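PDB 6ZTU: cyclodipeptide synthase, BtCDPS from Bacillus thermoamylovorans, which probably joins two aminoacyl groups, normally supplied by aminoacyl-tRNAs, into a cyclic dipeptide, as other members of its family do. Local coordinates for residues A[67-70]-A[71-75]; A[87-90]-A[91-94]; A[164-167]-A[168-171]. All coordinates share one frame; numbering follows the deposited sequence.

Contact 1: residues A[67-70]-A[71-75]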
loop_
_atom_site.group_PDB
_atom_site.type_symbol
_atom_site.label_atom_id
_atom_site.label_comp_id
_atom_site.label_asym_id
_atom_site.label_seq_id
_atom_site.Cartn_x
_atom_site.Cartn_y
_atom_site.Cartn_z
ATOM N N GLU A 67 11.806 -3.287 -3.472
ATOM C CA GLU A 67 11.285 -3.757 -4.749
ATOM C C GLU A 67 10.635 -2.659 -5.567
ATOM O O GLU A 67 10.175 -2.942 -6.681
ATOM C CB GLU A 67 10.277 -4.890 -4.517
ATOM C CG GLU A 67 10.903 -6.244 -4.220
ATOM C CD GLU A 67 11.330 -6.403 -2.764
ATOM O OE1 GLU A 67 11.049 -5.505 -1.938
ATOM O OE2 GLU A 67 11.957 -7.432 -2.440
ATOM N N ALA A 68 10.558 -1.426 -5.059
ATOM C CA ALA A 68 10.049 -0.344 -5.890
ATOM C C ALA A 68 10.904 -0.161 -7.138
ATOM O O ALA A 68 10.397 0.283 -8.173
ATOM C CB ALA A 68 9.986 0.956 -5.097
ATOM N N LYS A 69 12.196 -0.509 -7.065
ATOM C CA LYS A 69 13.047 -0.415 -8.253
ATOM C C LYS A 69 12.570 -1.348 -9.364
ATOM O O LYS A 69 12.749 -1.038 -10.548
ATOM C CB LYS A 69 14.507 -0.703 -7.885
ATOM C CG LYS A 69 14.855 -2.158 -7.647
ATOM C CD LYS A 69 16.318 -2.299 -7.218
ATOM C CE LYS A 69 16.962 -3.564 -7.779
ATOM N NZ LYS A 69 15.970 -4.612 -8.187
ATOM N N ASN A 70 11.940 -2.473 -9.008
ATOM C CA ASN A 70 11.453 -3.414 -10.018
ATOM C C ASN A 70 10.435 -2.772 -10.939
ATOM O O ASN A 70 10.358 -3.126 -12.124
ATOM C CB ASN A 70 10.830 -4.646 -9.360
ATOM C CG ASN A 70 11.840 -5.484 -8.634
ATOM O OD1 ASN A 70 12.713 -4.948 -7.947
ATOM N ND2 ASN A 70 11.746 -6.805 -8.775
ATOM N N LEU A 71 9.630 -1.844 -10.408
ATOM C CA LEU A 71 8.628 -1.175 -11.225
ATOM C C LEU A 71 9.292 -0.359 -12.322
ATOM O O LEU A 71 8.794 -0.296 -13.450
ATOM C CB LEU A 71 7.743 -0.279 -10.352
ATOM C CG LEU A 71 7.003 -0.953 -9.190
ATOM C CD1 LEU A 71 6.188 0.084 -8.451
ATOM C CD2 LEU A 71 6.105 -2.094 -9.678
ATOM N N LEU A 72 10.428 0.262 -12.010
ATOM C CA LEU A 72 11.165 1.014 -13.022
ATOM C C LEU A 72 11.972 0.087 -13.926
ATOM O O LEU A 72 11.968 0.258 -15.149
ATOM C CB LEU A 72 12.063 2.051 -12.341
ATOM C CG LEU A 72 11.383 3.065 -11.406
ATOM C CD1 LEU A 72 12.414 3.958 -10.716
ATOM C CD2 LEU A 72 10.349 3.913 -12.134
ATOM N N GLU A 73 12.633 -0.922 -13.351
ATOM C CA GLU A 73 13.408 -1.866 -14.151
ATOM C C GLU A 73 12.542 -2.562 -15.191
ATOM O O GLU A 73 13.020 -2.908 -16.279
ATOM C CB GLU A 73 14.074 -2.897 -13.245
ATOM C CG GLU A 73 15.144 -2.302 -12.349
ATOM C CD GLU A 73 15.741 -3.314 -11.419
ATOM O OE1 GLU A 73 15.039 -4.272 -11.032
ATOM O OE2 GLU A 73 16.925 -3.160 -11.070
ATOM N N ALA A 74 11.266 -2.792 -14.873
ATOM C CA ALA A 74 10.383 -3.431 -15.842
ATOM C C ALA A 74 9.983 -2.471 -16.955
ATOM O O ALA A 74 9.724 -2.907 -18.081
ATOM C CB ALA A 74 9.142 -3.984 -15.138
ATOM N N LEU A 75 9.915 -1.173 -16.666
ATOM C CA LEU A 75 9.620 -0.166 -17.676
ATOM C C LEU A 75 10.879 0.354 -18.357
ATOM O O LEU A 75 10.952 1.544 -18.699
ATOM C CB LEU A 75 8.828 0.993 -17.064
ATOM C CG LEU A 75 7.438 0.630 -16.530
ATOM C CD1 LEU A 75 6.785 1.780 -15.773
ATOM C CD2 LEU A 75 6.545 0.165 -17.663
#
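Residues 67-75 are continuous, and helix 68-74 makes up most of them; in it Glu73 N bonds to Lys69 O at 2.8 Å and Ala74 N to Asn70 O at 2.9 Å, each four residues back, whereas Leu71 N reaches three back to Ala68 O. On this frame Lys69 and Glu73 sit one turn apart and form a salt bridge, NZ to OE1 3.0 Å. The ammonium comes from above the carboxylate plane, 36° out of it, while Lys69 CE lies 3.3 Å from Glu73 OE2. Lys69 gets there with CG lodged between its backbone N and carbonyl carbon (chi1 76°) and its chain bent near the tip. A weak bond of 3.3 Å also links Lys69 NZ to Asn70 OD1. The carboxylate has further partners, His172 at OE1 and Thr79 at OE2, and Asn70 ND2 donates to the carbonyl of His172. Replacing Glu73 by an alanine is likely to leave Lys69 without its salt-bridge partner one turn on, and to take from His172 and Thr79 the carboxylate oxygen each one meets. Leu71 packs on Ala150 and Leu72 on Phe36. This is the i to i+4 salt bridge of a helix, put to use here in fastening helix 68-74 to helices 79-103 and 167-191.

Contact 2: residues A[87-90]-A[91-94]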
loop_
_atom_site.group_PDB
_atom_site.type_symbol
_atom_site.label_atom_id
_atom_site.label_comp_id
_atom_site.label_asym_id
_atom_site.label_seq_id
_atom_site.Cartn_x
_atom_site.Cartn_y
_atom_site.Cartn_z
ATOM N N ARG A 87 15.473 5.895 -4.122
ATOM C CA ARG A 87 15.984 6.605 -2.948
ATOM C C ARG A 87 15.449 8.031 -2.883
ATOM O O ARG A 87 15.053 8.510 -1.815
ATOM C CB ARG A 87 17.515 6.615 -2.958
ATOM C CG ARG A 87 18.168 5.283 -2.601
ATOM C CD ARG A 87 19.690 5.428 -2.532
ATOM N NE ARG A 87 20.369 4.656 -3.573
ATOM C CZ ARG A 87 21.034 5.197 -4.591
ATOM N NH1 ARG A 87 21.113 6.518 -4.710
ATOM N NH2 ARG A 87 21.617 4.419 -5.494
ATOM N N LYS A 88 15.407 8.713 -4.027
ATOM C CA LYS A 88 14.918 10.086 -4.074
ATOM C C LYS A 88 13.419 10.164 -3.812
ATOM O O LYS A 88 12.949 11.075 -3.120
ATOM C CB LYS A 88 15.254 10.696 -5.431
ATOM C CG LYS A 88 14.795 12.122 -5.597
ATOM C CD LYS A 88 14.206 12.333 -6.979
ATOM C CE LYS A 88 14.612 13.678 -7.542
ATOM N NZ LYS A 88 13.659 14.157 -8.581
ATOM N N GLU A 89 12.649 9.235 -4.383
ATOM C CA GLU A 89 11.202 9.238 -4.178
ATOM C C GLU A 89 10.849 8.950 -2.723
ATOM O O GLU A 89 10.004 9.634 -2.133
ATOM C CB GLU A 89 10.554 8.217 -5.120
ATOM C CG GLU A 89 9.047 8.075 -4.991
ATOM C CD GLU A 89 8.289 9.146 -5.740
ATOM O OE1 GLU A 89 8.907 10.172 -6.102
ATOM O OE2 GLU A 89 7.071 8.962 -5.964
ATOM N N ILE A 90 11.496 7.954 -2.119
ATOM C CA ILE A 90 11.208 7.610 -0.729
ATOM C C ILE A 90 11.591 8.753 0.208
ATOM O O ILE A 90 10.888 9.034 1.187
ATOM C CB ILE A 90 11.920 6.295 -0.354
ATOM C CG1 ILE A 90 11.482 5.154 -1.282
ATOM C CG2 ILE A 90 11.660 5.923 1.096
ATOM C CD1 ILE A 90 9.991 5.090 -1.542
ATOM N N ARG A 91 12.703 9.437 -0.070
ATOM C CA ARG A 91 13.080 10.568 0.772
ATOM C C ARG A 91 12.061 11.697 0.661
ATOM O O ARG A 91 11.744 12.353 1.661
ATOM C CB ARG A 91 14.479 11.058 0.400
ATOM C CG ARG A 91 15.586 10.087 0.777
ATOM C CD ARG A 91 16.957 10.657 0.435
ATOM N NE ARG A 91 17.273 11.811 1.270
ATOM C CZ ARG A 91 17.810 11.729 2.485
ATOM N NH1 ARG A 91 18.091 10.542 3.012
ATOM N NH2 ARG A 91 18.064 12.835 3.176
ATOM N N ARG A 92 11.513 11.916 -0.538
ATOM C CA ARG A 92 10.458 12.914 -0.700
ATOM C C ARG A 92 9.221 12.537 0.114
ATOM O O ARG A 92 8.660 13.367 0.838
ATOM C CB ARG A 92 10.103 13.075 -2.182
ATOM C CG ARG A 92 9.098 14.187 -2.460
ATOM C CD ARG A 92 8.781 14.344 -3.954
ATOM N NE ARG A 92 8.150 13.157 -4.530
ATOM C CZ ARG A 92 6.832 12.947 -4.598
ATOM N NH1 ARG A 92 5.970 13.848 -4.130
ATOM N NH2 ARG A 92 6.367 11.826 -5.141
ATOM N N HIS A 93 8.782 11.282 0.006
ATOM C CA HIS A 93 7.613 10.847 0.764
ATOM C C HIS A 93 7.850 10.975 2.263
ATOM O O HIS A 93 6.960 11.407 3.008
ATOM C CB HIS A 93 7.263 9.400 0.408
ATOM C CG HIS A 93 6.624 9.241 -0.937
ATOM N ND1 HIS A 93 6.501 8.016 -1.560
ATOM C CD2 HIS A 93 6.086 10.151 -1.785
ATOM C CE1 HIS A 93 5.906 8.180 -2.730
ATOM N NE2 HIS A 93 5.648 9.465 -2.892
ATOM N N PHE A 94 9.043 10.594 2.725
ATOM C CA PHE A 94 9.343 10.698 4.149
ATOM C C PHE A 94 9.305 12.149 4.614
ATOM O O PHE A 94 8.709 12.459 5.650
ATOM C CB PHE A 94 10.704 10.069 4.449
ATOM C CG PHE A 94 10.990 9.920 5.921
ATOM C CD1 PHE A 94 11.422 11.004 6.674
ATOM C CD2 PHE A 94 10.815 8.699 6.556
ATOM C CE1 PHE A 94 11.675 10.868 8.038
ATOM C CE2 PHE A 94 11.064 8.557 7.917
ATOM C CZ PHE A 94 11.495 9.642 8.657
#
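Glu89 OE2 has two partners, the backbone N of Phe36 through a hydrogen bond and Arg92 NH2, 3.1 Å away, through a weak hydrogen bond that is part of a salt bridge. The same NH2 also reaches Glu89 OE1 at 3.2 Å, and this bond is the straighter of the two (160° at the hydrogen). OE1 lies almost exactly in the guanidinium plane, yet the nitrogen stands well out of the carboxylate plane, and the planes of the two groups are inclined at 55° to each other. Glu89 is bent at chi2 (82°), which brings its carboxylate round beside Arg92; the two side chains run alongside each other. An i to i+3 ion pair of this kind sits on one flank of helix 79-103, which packs against the sheet of this HUP-clan, Rossmann-like fold. Arg92 NH1 extends the link to the carbonyl of Phe40. One turn on from Glu89, the His93 ring has Glu89 O over one face, 3.6 Å above its plane and off towards the rim, and Glu89 CG makes an off-centre CH-pi contact 4.3 Å from the ring centroid. His93 also touches Ile33 and Leu63, while Ile90 packs on Leu63 and Ala64; Ile33, Leu63 and Ala64 all line the hexanediol pocket.

Contact 3: residues A[164-167]-A[168-171]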
loop_
_atom_site.group_PDB
_atom_site.type_symbol
_atom_site.label_atom_id
_atom_site.label_comp_id
_atom_site.label_asym_id
_atom_site.label_seq_id
_atom_site.Cartn_x
_atom_site.Cartn_y
_atom_site.Cartn_z
ATOM N N GLU A 164 4.467 -2.382 -24.839
ATOM C CA GLU A 164 3.847 -3.667 -24.562
ATOM C C GLU A 164 4.273 -4.139 -23.176
ATOM O O GLU A 164 5.460 -4.104 -22.843
ATOM C CB GLU A 164 4.263 -4.692 -25.616
ATOM C CG GLU A 164 3.481 -5.987 -25.569
ATOM C CD GLU A 164 3.698 -6.848 -26.804
ATOM O OE1 GLU A 164 3.577 -6.316 -27.933
ATOM O OE2 GLU A 164 3.987 -8.056 -26.645
ATOM N N ILE A 165 3.312 -4.570 -22.364
ATOM C CA ILE A 165 3.615 -5.141 -21.052
ATOM C C ILE A 165 3.753 -6.650 -21.226
ATOM O O ILE A 165 2.769 -7.354 -21.461
ATOM C CB ILE A 165 2.548 -4.788 -20.012
ATOM C CG1 ILE A 165 2.495 -3.282 -19.804
ATOM C CG2 ILE A 165 2.858 -5.475 -18.694
ATOM C CD1 ILE A 165 1.450 -2.843 -18.810
ATOM N N THR A 166 4.978 -7.144 -21.115
ATOM C CA THR A 166 5.287 -8.544 -21.344
ATOM C C THR A 166 5.156 -9.345 -20.052
ATOM O O THR A 166 5.011 -8.795 -18.957
ATOM C CB THR A 166 6.702 -8.694 -21.905
ATOM O OG1 THR A 166 7.660 -8.459 -20.862
ATOM C CG2 THR A 166 6.942 -7.690 -23.032
ATOM N N ASP A 167 5.220 -10.669 -20.193
ATOM C CA ASP A 167 5.231 -11.533 -19.021
ATOM C C ASP A 167 6.475 -11.299 -18.184
ATOM O O ASP A 167 6.401 -11.265 -16.950
ATOM C CB ASP A 167 5.157 -12.995 -19.440
ATOM C CG ASP A 167 3.774 -13.406 -19.863
ATOM O OD1 ASP A 167 2.941 -12.519 -20.164
ATOM O OD2 ASP A 167 3.518 -14.624 -19.882
ATOM N N ASN A 168 7.633 -11.153 -18.833
ATOM C CA ASN A 168 8.857 -10.914 -18.081
ATOM C C ASN A 168 8.781 -9.610 -17.301
ATOM O O ASN A 168 9.312 -9.523 -16.188
ATOM C CB ASN A 168 10.067 -10.926 -19.015
ATOM C CG ASN A 168 10.788 -12.264 -19.006
ATOM O OD1 ASN A 168 10.371 -13.220 -19.670
ATOM N ND2 ASN A 168 11.867 -12.344 -18.237
ATOM N N MET A 169 8.104 -8.599 -17.849
ATOM C CA MET A 169 7.852 -7.383 -17.091
ATOM C C MET A 169 6.951 -7.674 -15.895
ATOM O O MET A 169 7.236 -7.245 -14.771
ATOM C CB MET A 169 7.225 -6.321 -17.995
ATOM C CG MET A 169 8.213 -5.660 -18.962
ATOM S SD MET A 169 7.377 -4.706 -20.252
ATOM C CE MET A 169 6.568 -3.412 -19.304
ATOM N N LEU A 170 5.859 -8.411 -16.126
ATOM C CA LEU A 170 4.910 -8.714 -15.055
ATOM C C LEU A 170 5.564 -9.499 -13.930
ATOM O O LEU A 170 5.310 -9.237 -12.746
ATOM C CB LEU A 170 3.724 -9.509 -15.604
ATOM C CG LEU A 170 2.769 -8.787 -16.547
ATOM C CD1 LEU A 170 1.709 -9.756 -17.077
ATOM C CD2 LEU A 170 2.119 -7.608 -15.857
ATOM N N PHE A 171 6.382 -10.490 -14.277
ATOM C CA PHE A 171 6.986 -11.324 -13.245
ATOM C C PHE A 171 8.083 -10.580 -12.501
ATOM O O PHE A 171 8.338 -10.879 -11.331
ATOM C CB PHE A 171 7.512 -12.627 -13.848
ATOM C CG PHE A 171 6.471 -13.714 -13.924
ATOM C CD1 PHE A 171 6.300 -14.594 -12.869
ATOM C CD2 PHE A 171 5.644 -13.836 -15.035
ATOM C CE1 PHE A 171 5.344 -15.579 -12.920
ATOM C CE2 PHE A 171 4.679 -14.831 -15.097
ATOM C CZ PHE A 171 4.528 -15.707 -14.039
#
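Thr166 and Met169 pair across the start of helix 167-191 in a capping box. Thr166 OG1, held between its own backbone N and carbonyl carbon (chi1 74°), accepts from Met169 N at 3.0 Å in a fairly straight bond. In return Thr166 N points at Met169 SD, 3.5 Å away; the angle of 172° is nearly linear, but the bond is weak, as sulfur is a poor acceptor. The same SD lies 3.3 Å from Glu164 O, and the bend at chi3 (64°) turns the terminal CE toward the preceding loop, 3.8 Å from Ile165 CA. Beside it lies the tight apolar part: Ile165 CG2 meets Leu170 CD2 at 3.6 Å, the two side chains crossing at about a right angle, and both rest on His148 of helix 137-157. Met169 turns instead to Leu75 and Ile163. The looser part is the solvent-exposed one, formed by Glu164, Asp167 and Asn168. The side chain of Asp167 adds little to the contact, although its carbonyl O receives Phe171 N at 2.8 Å and lies at the edge of the Phe171 ring, near CD2. The chemistry thus divides by role: a hydroxyl and a sulfur meet backbone N-H groups at the helix start, hydrocarbon seats the first turn on helix 137-157, and the acidic Asp167 at the amino end probably interacts well with the helix dipole.

All three contacts lie within single helices or at a helix start, but they differ in burial and in chemistry. Contacts 1 and 2 are both partly buried, contact 1 having no exposed residue among those that touch and contact 2 four of eight; contact 3 lies at the surface, farthest from the centre of the chain. Ion pairs about one turn apart serve the first two, on helices 68-74 and 79-103, which follow each other in the chain without these contacts touching. Contact 3 relies on capping and apolar packing instead. Contacts 1 and 3 share helix 167-191, contact 1 reaching His172 and contact 3 forming the first turn, and they meet directly: Met169 CG lies 3.3 Å from Ala74 O.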